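Local coordinates for protein CalS10 (Micromonospora echinospora, PDB 6UK5) that binds S-adenosylmethionine and probably transfers its methyl group to an amino pentose during calicheamicin biosynthesis, at residues A[39-44]-A[239-243]; A[48-52]-A[146-152]; A[177-183]-A[195-201]. All blocks are in the same frame, centred on the assembly; numbering follows the deposited sequence.

In the fold
Contacts 1 and 2 both anchor helix 37-51 and touch through Val44 and Val152, their centres about 17 Å apart. Each is partly buried: contact 1 sets the helix against a loop near the S-adenosylmethionine pocket, mixing tryptophan packing with carboxylates, while contact 2 lays the helix end on strand 149-153 of the seven-stranded sheet, with aliphatic groups inside and an arginine at the margin. Contact 3 is the buried one, and it belongs to the separate five-stranded sheet, its centre about 39 Å from that of contact 2 across the middle of the chain. There a regular backbone ladder does the joining, with Arg181, Trp198 and Glu196 on one face and second-subunit packing on the other.

Contact 1: A[39-44]-A[239-243]; sequences DEAADV and GWLTG
Asp43 and Trp240 approach each other from helix and loop: CG of Asp43 is anti to its backbone N (chi1 177°), which carries the carboxylate toward the loop, and CG of Trp240 is likewise anti (chi1 -159°), which carries the indole toward the helix. The two groups lie antiparallel alongside one another, with carboxylate and indole planes 32° apart. Asp43 OD2 then comes 2.5 Å from Trp240 NE1, a spacing too short to be relied on, and Asp43 OD1 forms a salt bridge with Arg47.

The far, six-membered part of the indole lies against apolar atoms of the helix. Val44 CG2 packs on Trp240 CZ2 at 3.4 Å. Glu40 crosses the ring at about a right angle and touches it with its aliphatic stem, CB to Trp240 CH2 being 3.8 Å. Beyond that stem, Glu40 OE2 lies 3.6 Å from the methyl CG2 of Thr242, while the carboxylate itself is engaged by Lys35 and His68. Leu241 packs a methyl on the helix backbone, its CD1 4.0 Å from Glu40 CA.

Thus helix 37-51, whose Trp37 binds S-adenosylmethionine, is joined to the loop connecting strands 232-237 and 246-251. Thr242 OG1 ties that loop to Glu154; Ala41, on the side turned from the loop, and Val44 touch Phe72 of helix 67-73.

Contact 2: A[48-52]-A[146-152]; sequences IRAAR and APGGVLV
Ile48, Ala51 and the stem of Arg52 supply the apolar part of this contact, facing Val150 and Val152 on the strand. Val150 is used through both of its branches. Its CG2 meets Ala51 CB at 3.8 Å and Arg52 CB at 3.9 Å, whereas CG1 lies 4.4 Å from Ile48 CG1. The same Ile48 CG1 is also 4.4 Å from Val152 CG1, which places the isoleucine beside two consecutive inward-facing residues of the strand. Ile48 further touches Ala117, on the adjoining parallel strand 115-120.

The polar part belongs to Arg52. Its chain is extended from CG to NE, and chi4 of 74° then twists the guanidinium out of line with that chain. Arg52 NH2 donates a weak hydrogen bond to Pro147 O at 2.9 Å, bent to 120° at the hydrogen. The amide N of Gly149 stands 3.5 Å above one face of the guanidinium, near its rim, and is packing rather than bonding. The firmer partner is Asp116, whose OD1 forms a salt bridge with NE.

Backbone bonds shape both surfaces. Arg52 N closes the last helical turn on Ile48 O, and Gly149 N returns to Ala146 O at 2.7 Å across a type II turn. Gly148 holds the third position of that turn with a positive phi of 76°, backbone geometry that suits a glycine.

Chemically, then, the helix end is seated by aliphatic packing on the Rossmann-like sheet, and the arginine charge is probably balanced mainly by Asp116, with the turn carbonyl of Pro147 as a lesser acceptor.

Contact 3: A[177-183]-A[195-201]; sequences RTVARVS and EERWLVG
Arg181 lies along Trp198, the two side chains side by side and pointing the same way. Its CD sits over the six-membered ring, 3.6 Å from the centroid and 22° off the normal, a CH-pi contact, and CG stands 3.5 Å above the centre of the indole plane. A bend at chi3 (69°) then lifts the guanidinium, which stands almost perpendicular to the ring. Arg181 NH1 reaches Glu196 OE2 at 3.2 Å in a salt bridge of charges alone, since the oxygen is well out of the guanidinium plane and no N-H aims at it. At the edge of the indole, Val179 CG1 packs in plane, 3.6 Å from Trp198 CE3.

Further out, Asp170 takes the NH2 of Arg181, Phe209 stacks with Trp198, and helix 20-32 touches this face through Val25 on the tryptophan and Tyr30 on Glu196. With an alanine in place of Trp198, the Arg181 methylenes would probably lose the face they lie on and a gap open between Val179 and Phe209, the arginine stem being less fixed although Asp170 still grips its end.

The register is set by the backbone. Thr178 with Gly201, Ala180 with Leu199 and Val182 with Arg197 are hydrogen-bonded pairs, each held by two N-H to O bonds; Ala180 N to Leu199 O, at 2.8 Å, is nearly straight. Non-hydrogen-bonded pairs alternate with them, putting Arg181 opposite Trp198. On the other face Ala180 and Val182 pack on Val182 and Leu199 of the second subunit.

Segments 177-183 and 195-201 run at 165° between their N-to-C directions, the two arms of a beta hairpin within the five-stranded sheet, one face against a helix and the other in the dimer interface.

Contact 1: A[39-44]-A[239-243]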
ATOM      1  N   ASP A  39      19.704 -10.249 -13.834  1.00 57.18           N
ATOM      2  CA  ASP A  39      20.479 -11.422 -13.444  1.00 57.51           C
ATOM      3  C   ASP A  39      19.913 -12.688 -14.075  1.00 57.74           C
ATOM      4  O   ASP A  39      20.667 -13.582 -14.478  1.00 55.60           O
ATOM      5  CB  ASP A  39      20.513 -11.551 -11.922  1.00 58.89           C
ATOM      6  CG  ASP A  39      21.311 -10.439 -11.259  1.00 70.16           C
ATOM      7  OD1 ASP A  39      22.148  -9.812 -11.946  1.00 73.99           O
ATOM      8  OD2 ASP A  39      21.101 -10.196 -10.050  1.00 69.58           O
ATOM      9  N   GLU A  40      18.585 -12.782 -14.170  1.00 59.34           N
ATOM     10  CA  GLU A  40      17.970 -13.941 -14.808  1.00 56.80           C
ATOM     11  C   GLU A  40      18.352 -14.017 -16.282  1.00 56.60           C
ATOM     12  O   GLU A  40      18.825 -15.055 -16.761  1.00 55.97           O
ATOM     13  CB  GLU A  40      16.453 -13.883 -14.637  1.00 57.75           C
ATOM     14  CG  GLU A  40      16.003 -14.085 -13.194  1.00 58.61           C
ATOM     15  CD  GLU A  40      14.519 -13.839 -13.000  1.00 60.65           C
ATOM     16  OE1 GLU A  40      13.781 -13.858 -14.007  1.00 66.26           O
ATOM     17  OE2 GLU A  40      14.093 -13.621 -11.844  1.00 59.29           O
ATOM     18  N   ALA A  41      18.157 -12.921 -17.018  1.00 56.63           N
ATOM     19  CA  ALA A  41      18.510 -12.917 -18.435  1.00 60.79           C
ATOM     20  C   ALA A  41      19.990 -13.221 -18.629  1.00 59.33           C
ATOM     21  O   ALA A  41      20.366 -13.965 -19.544  1.00 59.93           O
ATOM     22  CB  ALA A  41      18.153 -11.569 -19.061  1.00 64.16           C
ATOM     23  N   ALA A  42      20.846 -12.653 -17.777  1.00 59.50           N
ATOM     24  CA  ALA A  42      22.280 -12.905 -17.882  1.00 60.17           C
ATOM     25  C   ALA A  42      22.593 -14.384 -17.691  1.00 61.00           C
ATOM     26  O   ALA A  42      23.339 -14.980 -18.476  1.00 62.32           O
ATOM     27  CB  ALA A  42      23.032 -12.058 -16.854  1.00 62.17           C
ATOM     28  N   ASP A  43      22.038 -14.992 -16.639  1.00 61.44           N
ATOM     29  CA  ASP A  43      22.250 -16.419 -16.415  1.00 63.16           C
ATOM     30  C   ASP A  43      21.723 -17.237 -17.587  1.00 64.74           C
ATOM     31  O   ASP A  43      22.394 -18.161 -18.063  1.00 64.60           O
ATOM     32  CB  ASP A  43      21.571 -16.849 -15.116  1.00 63.66           C
ATOM     33  CG  ASP A  43      21.686 -18.338 -14.865  1.00 64.09           C
ATOM     34  OD1 ASP A  43      22.587 -18.977 -15.446  1.00 63.91           O
ATOM     35  OD2 ASP A  43      20.864 -18.873 -14.093  1.00 67.94           O
ATOM     36  N   VAL A  44      20.522 -16.909 -18.066  1.00 64.58           N
ATOM     37  CA  VAL A  44      19.964 -17.612 -19.217  1.00 64.46           C
ATOM     38  C   VAL A  44      20.896 -17.476 -20.414  1.00 62.71           C
ATOM     39  O   VAL A  44      21.135 -18.442 -21.149  1.00 62.60           O
ATOM     40  CB  VAL A  44      18.553 -17.081 -19.535  1.00 57.62           C
ATOM     41  CG1 VAL A  44      18.058 -17.629 -20.868  1.00 56.87           C
ATOM     42  CG2 VAL A  44      17.586 -17.428 -18.415  1.00 56.92           C
ATOM     43  N   GLY A 239      16.267 -25.626  -9.020  1.00 59.52           N
ATOM     44  CA  GLY A 239      16.430 -24.396  -8.273  1.00 63.37           C
ATOM     45  C   GLY A 239      16.455 -23.154  -9.132  1.00 62.84           C
ATOM     46  O   GLY A 239      15.425 -22.506  -9.350  1.00 59.97           O
ATOM     47  N   TRP A 240      17.651 -22.811  -9.610  1.00 64.53           N
ATOM     48  CA  TRP A 240      17.856 -21.613 -10.411  1.00 63.07           C
ATOM     49  C   TRP A 240      17.653 -20.403  -9.507  1.00 59.69           C
ATOM     50  O   TRP A 240      17.490 -20.558  -8.293  1.00 61.78           O
ATOM     51  CB  TRP A 240      16.909 -21.610 -11.611  1.00 59.78           C
ATOM     52  CG  TRP A 240      17.353 -20.717 -12.721  1.00 57.92           C
ATOM     53  CD1 TRP A 240      18.555 -20.751 -13.365  1.00 58.23           C
ATOM     54  CD2 TRP A 240      16.598 -19.667 -13.334  1.00 57.10           C
ATOM     55  NE1 TRP A 240      18.599 -19.781 -14.336  1.00 57.35           N
ATOM     56  CE2 TRP A 240      17.409 -19.101 -14.338  1.00 56.78           C
ATOM     57  CE3 TRP A 240      15.316 -19.147 -13.131  1.00 58.45           C
ATOM     58  CZ2 TRP A 240      16.981 -18.043 -15.136  1.00 60.58           C
ATOM     59  CZ3 TRP A 240      14.892 -18.095 -13.923  1.00 59.89           C
ATOM     60  CH2 TRP A 240      15.722 -17.555 -14.914  1.00 59.13           C
ATOM     61  N   LEU A 241      17.667 -19.197 -10.072  1.00 57.03           N
ATOM     62  CA  LEU A 241      17.644 -17.999  -9.244  1.00 60.85           C
ATOM     63  C   LEU A 241      16.253 -17.675  -8.716  1.00 61.66           C
ATOM     64  O   LEU A 241      16.130 -16.870  -7.788  1.00 57.91           O
ATOM     65  CB  LEU A 241      18.168 -16.798 -10.031  1.00 62.97           C
ATOM     66  CG  LEU A 241      19.308 -17.058 -11.018  1.00 65.06           C
ATOM     67  CD1 LEU A 241      19.711 -15.743 -11.681  1.00 72.88           C
ATOM     68  CD2 LEU A 241      20.497 -17.759 -10.385  1.00 72.48           C
ATOM     69  N   THR A 242      15.213 -18.284  -9.281  1.00 66.93           N
ATOM     70  CA  THR A 242      13.845 -18.014  -8.866  1.00 69.93           C
ATOM     71  C   THR A 242      13.344 -19.000  -7.822  1.00 69.74           C
ATOM     72  O   THR A 242      12.488 -18.641  -7.004  1.00 73.40           O
ATOM     73  CB  THR A 242      12.915 -18.057 -10.086  1.00 68.37           C
ATOM     74  OG1 THR A 242      12.942 -19.366 -10.668  1.00 67.65           O
ATOM     75  CG2 THR A 242      13.358 -17.046 -11.139  1.00 65.82           C
ATOM     76  N   GLY A 243      13.854 -20.231  -7.837  1.00 66.47           N
ATOM     77  CA  GLY A 243      13.348 -21.316  -7.024  1.00 71.22           C
ATOM     78  C   GLY A 243      12.609 -22.373  -7.814  1.00 70.04           C
ATOM     79  O   GLY A 243      12.502 -23.517  -7.352  1.00 63.62           O
TER

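Contact 2: A[48-52]-A[146-152]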
ATOM      1  N   ILE A  48      22.683 -20.512 -22.684  1.00 69.59           N
ATOM      2  CA  ILE A  48      22.511 -20.612 -24.129  1.00 69.13           C
ATOM      3  C   ILE A  48      23.872 -20.722 -24.803  1.00 69.83           C
ATOM      4  O   ILE A  48      24.060 -21.511 -25.737  1.00 70.90           O
ATOM      5  CB  ILE A  48      21.706 -19.412 -24.660  1.00 67.10           C
ATOM      6  CG1 ILE A  48      20.276 -19.462 -24.121  1.00 61.13           C
ATOM      7  CG2 ILE A  48      21.694 -19.421 -26.181  1.00 61.31           C
ATOM      8  CD1 ILE A  48      19.535 -18.147 -24.219  1.00 58.81           C
ATOM      9  N   ARG A  49      24.842 -19.931 -24.338  1.00 68.73           N
ATOM     10  CA  ARG A  49      26.184 -19.999 -24.903  1.00 71.11           C
ATOM     11  C   ARG A  49      26.840 -21.341 -24.607  1.00 71.71           C
ATOM     12  O   ARG A  49      27.610 -21.852 -25.429  1.00 73.56           O
ATOM     13  CB  ARG A  49      27.037 -18.863 -24.340  1.00 73.25           C
ATOM     14  CG  ARG A  49      26.552 -17.478 -24.726  1.00 72.64           C
ATOM     15  CD  ARG A  49      26.678 -17.261 -26.215  1.00 75.70           C
ATOM     16  NE  ARG A  49      26.371 -15.892 -26.605  1.00 69.32           N
ATOM     17  CZ  ARG A  49      26.465 -15.438 -27.849  1.00 72.05           C
ATOM     18  NH1 ARG A  49      26.857 -16.246 -28.826  1.00 72.70           N
ATOM     19  NH2 ARG A  49      26.166 -14.178 -28.118  1.00 71.91           N
ATOM     20  N   ALA A  50      26.552 -21.923 -23.441  1.00 68.78           N
ATOM     21  CA  ALA A  50      27.052 -23.257 -23.136  1.00 65.52           C
ATOM     22  C   ALA A  50      26.593 -24.267 -24.180  1.00 67.51           C
ATOM     23  O   ALA A  50      27.407 -24.997 -24.756  1.00 71.47           O
ATOM     24  CB  ALA A  50      26.590 -23.681 -21.743  1.00 60.64           C
ATOM     25  N   ALA A  51      25.284 -24.320 -24.440  1.00 67.47           N
ATOM     26  CA  ALA A  51      24.734 -25.286 -25.383  1.00 65.52           C
ATOM     27  C   ALA A  51      24.923 -24.878 -26.839  1.00 70.17           C
ATOM     28  O   ALA A  51      24.934 -25.752 -27.713  1.00 68.24           O
ATOM     29  CB  ALA A  51      23.244 -25.496 -25.105  1.00 59.91           C
ATOM     30  N   ARG A  52      25.063 -23.586 -27.122  1.00 71.81           N
ATOM     31  CA  ARG A  52      25.154 -23.083 -28.494  1.00 75.30           C
ATOM     32  C   ARG A  52      26.124 -21.912 -28.489  1.00 78.63           C
ATOM     33  O   ARG A  52      25.720 -20.743 -28.461  1.00 76.32           O
ATOM     34  CB  ARG A  52      23.776 -22.685 -29.029  1.00 74.79           C
ATOM     35  CG  ARG A  52      23.628 -22.789 -30.548  1.00 72.07           C
ATOM     36  CD  ARG A  52      22.162 -22.698 -30.951  1.00 64.72           C
ATOM     37  NE  ARG A  52      21.956 -22.694 -32.398  1.00 62.38           N
ATOM     38  CZ  ARG A  52      22.079 -23.762 -33.180  1.00 61.93           C
ATOM     39  NH1 ARG A  52      22.426 -24.935 -32.666  1.00 61.73           N
ATOM     40  NH2 ARG A  52      21.859 -23.659 -34.483  1.00 60.87           N
ATOM     41  N   ALA A 146      16.337 -23.391 -34.968  1.00 59.88           N
ATOM     42  CA  ALA A 146      17.225 -24.069 -35.893  1.00 60.36           C
ATOM     43  C   ALA A 146      17.726 -25.362 -35.255  1.00 63.19           C
ATOM     44  O   ALA A 146      17.611 -25.550 -34.041  1.00 62.06           O
ATOM     45  CB  ALA A 146      18.400 -23.168 -36.260  1.00 60.50           C
ATOM     46  N   PRO A 147      18.282 -26.276 -36.051  1.00 65.78           N
ATOM     47  CA  PRO A 147      18.823 -27.512 -35.470  1.00 67.51           C
ATOM     48  C   PRO A 147      19.890 -27.194 -34.433  1.00 64.00           C
ATOM     49  O   PRO A 147      20.741 -26.325 -34.637  1.00 61.53           O
ATOM     50  CB  PRO A 147      19.400 -28.260 -36.676  1.00 66.04           C
ATOM     51  CG  PRO A 147      18.733 -27.659 -37.868  1.00 74.26           C
ATOM     52  CD  PRO A 147      18.443 -26.233 -37.516  1.00 71.65           C
ATOM     53  N   GLY A 148      19.833 -27.903 -33.309  1.00 61.73           N
ATOM     54  CA  GLY A 148      20.658 -27.575 -32.169  1.00 58.00           C
ATOM     55  C   GLY A 148      20.190 -26.369 -31.386  1.00 57.77           C
ATOM     56  O   GLY A 148      20.803 -26.040 -30.362  1.00 58.36           O
ATOM     57  N   GLY A 149      19.136 -25.694 -31.839  1.00 57.64           N
ATOM     58  CA  GLY A 149      18.631 -24.541 -31.123  1.00 54.04           C
ATOM     59  C   GLY A 149      18.249 -24.876 -29.696  1.00 53.38           C
ATOM     60  O   GLY A 149      17.965 -26.022 -29.346  1.00 56.56           O
ATOM     61  N   VAL A 150      18.252 -23.846 -28.855  1.00 52.86           N
ATOM     62  CA  VAL A 150      18.038 -23.990 -27.421  1.00 53.43           C
ATOM     63  C   VAL A 150      16.669 -23.431 -27.063  1.00 54.47           C
ATOM     64  O   VAL A 150      16.357 -22.278 -27.380  1.00 53.02           O
ATOM     65  CB  VAL A 150      19.137 -23.274 -26.616  1.00 53.73           C
ATOM     66  CG1 VAL A 150      18.952 -23.520 -25.124  1.00 51.98           C
ATOM     67  CG2 VAL A 150      20.516 -23.728 -27.072  1.00 60.64           C
ATOM     68  N   LEU A 151      15.857 -24.246 -26.400  1.00 56.49           N
ATOM     69  CA  LEU A 151      14.615 -23.801 -25.786  1.00 54.39           C
ATOM     70  C   LEU A 151      14.800 -23.824 -24.276  1.00 52.49           C
ATOM     71  O   LEU A 151      15.262 -24.825 -23.721  1.00 56.30           O
ATOM     72  CB  LEU A 151      13.446 -24.690 -26.213  1.00 58.69           C
ATOM     73  CG  LEU A 151      12.050 -24.076 -26.126  1.00 60.01           C
ATOM     74  CD1 LEU A 151      11.162 -24.667 -27.203  1.00 57.85           C
ATOM     75  CD2 LEU A 151      11.439 -24.323 -24.759  1.00 61.47           C
ATOM     76  N   VAL A 152      14.460 -22.721 -23.617  1.00 49.61           N
ATOM     77  CA  VAL A 152      14.587 -22.607 -22.169  1.00 52.87           C
ATOM     78  C   VAL A 152      13.255 -22.124 -21.617  1.00 46.38           C
ATOM     79  O   VAL A 152      12.672 -21.164 -22.135  1.00 46.05           O
ATOM     80  CB  VAL A 152      15.739 -21.671 -21.753  1.00 49.06           C
ATOM     81  CG1 VAL A 152      16.961 -21.924 -22.624  1.00 51.87           C
ATOM     82  CG2 VAL A 152      15.319 -20.215 -21.810  1.00 51.80           C
TER

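Contact 3: A[177-183]-A[195-201]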
ATOM      1  N   ARG A 177       4.126   9.121  -7.331  1.00 93.87           N
ATOM      2  CA  ARG A 177       3.047   8.147  -7.226  1.00 92.87           C
ATOM      3  C   ARG A 177       3.382   7.155  -6.120  1.00 88.58           C
ATOM      4  O   ARG A 177       4.553   6.869  -5.859  1.00 92.64           O
ATOM      5  CB  ARG A 177       2.780   7.422  -8.546  1.00 84.07           C
ATOM      6  CG  ARG A 177       3.900   6.545  -9.033  1.00 83.81           C
ATOM      7  CD  ARG A 177       3.389   5.619 -10.110  1.00 74.34           C
ATOM      8  NE  ARG A 177       4.328   4.547 -10.401  1.00 81.66           N
ATOM      9  CZ  ARG A 177       4.083   3.562 -11.257  1.00 78.70           C
ATOM     10  NH1 ARG A 177       2.928   3.516 -11.905  1.00 85.69           N
ATOM     11  NH2 ARG A 177       4.994   2.624 -11.463  1.00 74.11           N
ATOM     12  N   THR A 178       2.340   6.628  -5.483  1.00 79.73           N
ATOM     13  CA  THR A 178       2.446   5.495  -4.573  1.00 78.61           C
ATOM     14  C   THR A 178       1.563   4.365  -5.079  1.00 73.06           C
ATOM     15  O   THR A 178       0.440   4.600  -5.536  1.00 70.06           O
ATOM     16  CB  THR A 178       2.030   5.878  -3.159  1.00 88.54           C
ATOM     17  OG1 THR A 178       0.692   5.431  -2.918  1.00 83.52           O
ATOM     18  CG2 THR A 178       2.078   7.365  -3.020  1.00 84.00           C
ATOM     19  N   VAL A 179       2.076   3.142  -4.996  1.00 73.38           N
ATOM     20  CA  VAL A 179       1.405   1.971  -5.539  1.00 71.79           C
ATOM     21  C   VAL A 179       1.249   0.953  -4.419  1.00 70.78           C
ATOM     22  O   VAL A 179       2.245   0.492  -3.846  1.00 71.38           O
ATOM     23  CB  VAL A 179       2.192   1.382  -6.721  1.00 66.87           C
ATOM     24  CG1 VAL A 179       1.475   0.177  -7.300  1.00 69.06           C
ATOM     25  CG2 VAL A 179       2.424   2.461  -7.774  1.00 70.67           C
ATOM     26  N   ALA A 180       0.003   0.612  -4.107  1.00 67.32           N
ATOM     27  CA  ALA A 180      -0.329  -0.426  -3.145  1.00 63.27           C
ATOM     28  C   ALA A 180      -0.941  -1.617  -3.868  1.00 60.39           C
ATOM     29  O   ALA A 180      -1.646  -1.461  -4.870  1.00 58.30           O
ATOM     30  CB  ALA A 180      -1.304   0.088  -2.083  1.00 64.87           C
ATOM     31  N   ARG A 181      -0.662  -2.812  -3.356  1.00 57.98           N
ATOM     32  CA  ARG A 181      -1.210  -4.026  -3.941  1.00 53.78           C
ATOM     33  C   ARG A 181      -1.519  -5.025  -2.840  1.00 52.02           C
ATOM     34  O   ARG A 181      -0.687  -5.255  -1.957  1.00 52.35           O
ATOM     35  CB  ARG A 181      -0.251  -4.672  -4.943  1.00 55.02           C
ATOM     36  CG  ARG A 181      -0.943  -5.706  -5.821  1.00 54.83           C
ATOM     37  CD  ARG A 181       0.039  -6.674  -6.436  1.00 55.71           C
ATOM     38  NE  ARG A 181       0.615  -7.552  -5.424  1.00 63.14           N
ATOM     39  CZ  ARG A 181       1.572  -8.443  -5.658  1.00 72.46           C
ATOM     40  NH1 ARG A 181       2.085  -8.563  -6.877  1.00 68.86           N
ATOM     41  NH2 ARG A 181       2.025  -9.202  -4.670  1.00 71.48           N
ATOM     42  N   VAL A 182      -2.710  -5.611  -2.899  1.00 49.85           N
ATOM     43  CA  VAL A 182      -3.082  -6.743  -2.063  1.00 48.60           C
ATOM     44  C   VAL A 182      -3.441  -7.879  -3.006  1.00 49.18           C
ATOM     45  O   VAL A 182      -4.250  -7.696  -3.923  1.00 49.58           O
ATOM     46  CB  VAL A 182      -4.266  -6.416  -1.136  1.00 52.93           C
ATOM     47  CG1 VAL A 182      -4.666  -7.649  -0.328  1.00 54.15           C
ATOM     48  CG2 VAL A 182      -3.936  -5.245  -0.233  1.00 54.70           C
ATOM     49  N   SER A 183      -2.840  -9.043  -2.790  1.00 49.07           N
ATOM     50  CA  SER A 183      -3.071 -10.189  -3.652  1.00 48.46           C
ATOM     51  C   SER A 183      -3.579 -11.361  -2.827  1.00 46.38           C
ATOM     52  O   SER A 183      -3.378 -11.433  -1.613  1.00 45.98           O
ATOM     53  CB  SER A 183      -1.797 -10.597  -4.402  1.00 51.12           C
ATOM     54  OG  SER A 183      -0.813 -11.093  -3.513  1.00 51.35           O
ATOM     55  N   GLU A 195      -5.908 -13.411  -7.596  1.00 40.87           N
ATOM     56  CA  GLU A 195      -6.688 -12.185  -7.491  1.00 43.94           C
ATOM     57  C   GLU A 195      -5.773 -11.066  -7.010  1.00 46.25           C
ATOM     58  O   GLU A 195      -5.222 -11.148  -5.908  1.00 45.34           O
ATOM     59  CB  GLU A 195      -7.866 -12.353  -6.530  1.00 44.58           C
ATOM     60  CG  GLU A 195      -8.862 -11.198  -6.585  1.00 44.06           C
ATOM     61  CD  GLU A 195      -9.845 -11.211  -5.434  1.00 43.11           C
ATOM     62  OE1 GLU A 195      -9.990 -12.271  -4.789  1.00 46.81           O
ATOM     63  OE2 GLU A 195     -10.475 -10.164  -5.177  1.00 45.48           O
ATOM     64  N   GLU A 196      -5.608 -10.032  -7.831  1.00 50.89           N
ATOM     65  CA  GLU A 196      -4.802  -8.872  -7.476  1.00 53.26           C
ATOM     66  C   GLU A 196      -5.684  -7.632  -7.436  1.00 53.40           C
ATOM     67  O   GLU A 196      -6.566  -7.461  -8.284  1.00 55.65           O
ATOM     68  CB  GLU A 196      -3.660  -8.638  -8.463  1.00 53.80           C
ATOM     69  CG  GLU A 196      -2.403  -9.420  -8.157  1.00 53.74           C
ATOM     70  CD  GLU A 196      -1.366  -9.293  -9.253  1.00 54.43           C
ATOM     71  OE1 GLU A 196      -1.750  -9.022 -10.409  1.00 53.63           O
ATOM     72  OE2 GLU A 196      -0.164  -9.458  -8.959  1.00 58.24           O
ATOM     73  N   ARG A 197      -5.441  -6.766  -6.457  1.00 54.90           N
ATOM     74  CA  ARG A 197      -6.171  -5.509  -6.339  1.00 56.36           C
ATOM     75  C   ARG A 197      -5.187  -4.402  -6.004  1.00 56.77           C
ATOM     76  O   ARG A 197      -4.500  -4.460  -4.980  1.00 52.78           O
ATOM     77  CB  ARG A 197      -7.278  -5.614  -5.294  1.00 55.75           C
ATOM     78  CG  ARG A 197      -8.437  -6.442  -5.807  1.00 60.01           C
ATOM     79  CD  ARG A 197      -9.519  -6.631  -4.778  1.00 59.77           C
ATOM     80  NE  ARG A 197     -10.627  -5.717  -5.037  1.00 62.10           N
ATOM     81  CZ  ARG A 197     -11.847  -5.849  -4.533  1.00 67.13           C
ATOM     82  NH1 ARG A 197     -12.136  -6.875  -3.744  1.00 60.52           N
ATOM     83  NH2 ARG A 197     -12.783  -4.956  -4.831  1.00 75.99           N
ATOM     84  N   TRP A 198      -5.133  -3.397  -6.875  1.00 59.84           N
ATOM     85  CA  TRP A 198      -4.140  -2.338  -6.821  1.00 60.42           C
ATOM     86  C   TRP A 198      -4.769  -1.014  -6.409  1.00 60.82           C
ATOM     87  O   TRP A 198      -5.948  -0.755  -6.668  1.00 60.19           O
ATOM     88  CB  TRP A 198      -3.479  -2.165  -8.191  1.00 60.29           C
ATOM     89  CG  TRP A 198      -2.774  -3.385  -8.693  1.00 60.51           C
ATOM     90  CD1 TRP A 198      -3.352  -4.504  -9.218  1.00 59.41           C
ATOM     91  CD2 TRP A 198      -1.359  -3.605  -8.741  1.00 61.97           C
ATOM     92  NE1 TRP A 198      -2.388  -5.409  -9.584  1.00 59.20           N
ATOM     93  CE2 TRP A 198      -1.156  -4.882  -9.301  1.00 60.91           C
ATOM     94  CE3 TRP A 198      -0.247  -2.849  -8.362  1.00 65.41           C
ATOM     95  CZ2 TRP A 198       0.116  -5.420  -9.490  1.00 62.52           C
ATOM     96  CZ3 TRP A 198       1.013  -3.386  -8.549  1.00 61.31           C
ATOM     97  CH2 TRP A 198       1.184  -4.658  -9.109  1.00 58.79           C
ATOM     98  N   LEU A 199      -3.962  -0.178  -5.758  1.00 63.07           N
ATOM     99  CA  LEU A 199      -4.291   1.223  -5.525  1.00 65.87           C
ATOM    100  C   LEU A 199      -3.120   2.076  -5.988  1.00 65.55           C
ATOM    101  O   LEU A 199      -1.994   1.890  -5.515  1.00 64.09           O
ATOM    102  CB  LEU A 199      -4.582   1.497  -4.048  1.00 63.91           C
ATOM    103  CG  LEU A 199      -5.919   1.038  -3.470  1.00 69.20           C
ATOM    104  CD1 LEU A 199      -5.928   1.281  -1.969  1.00 67.46           C
ATOM    105  CD2 LEU A 199      -7.083   1.761  -4.128  1.00 66.92           C
ATOM    106  N   VAL A 200      -3.376   2.995  -6.914  1.00 67.47           N
ATOM    107  CA  VAL A 200      -2.371   3.944  -7.378  1.00 73.30           C
ATOM    108  C   VAL A 200      -2.854   5.352  -7.062  1.00 73.95           C
ATOM    109  O   VAL A 200      -3.898   5.786  -7.564  1.00 74.90           O
ATOM    110  CB  VAL A 200      -2.065   3.793  -8.874  1.00 74.38           C
ATOM    111  CG1 VAL A 200      -1.020   4.816  -9.296  1.00 74.57           C
ATOM    112  CG2 VAL A 200      -1.557   2.392  -9.162  1.00 73.22           C
ATOM    113  N   GLY A 201      -2.097   6.057  -6.226  1.00 73.31           N
ATOM    114  CA  GLY A 201      -2.347   7.455  -5.922  1.00 73.66           C
ATOM    115  C   GLY A 201      -1.205   8.295  -6.470  1.00 77.56           C
ATOM    116  O   GLY A 201      -0.033   7.969  -6.271  1.00 77.81           O
TER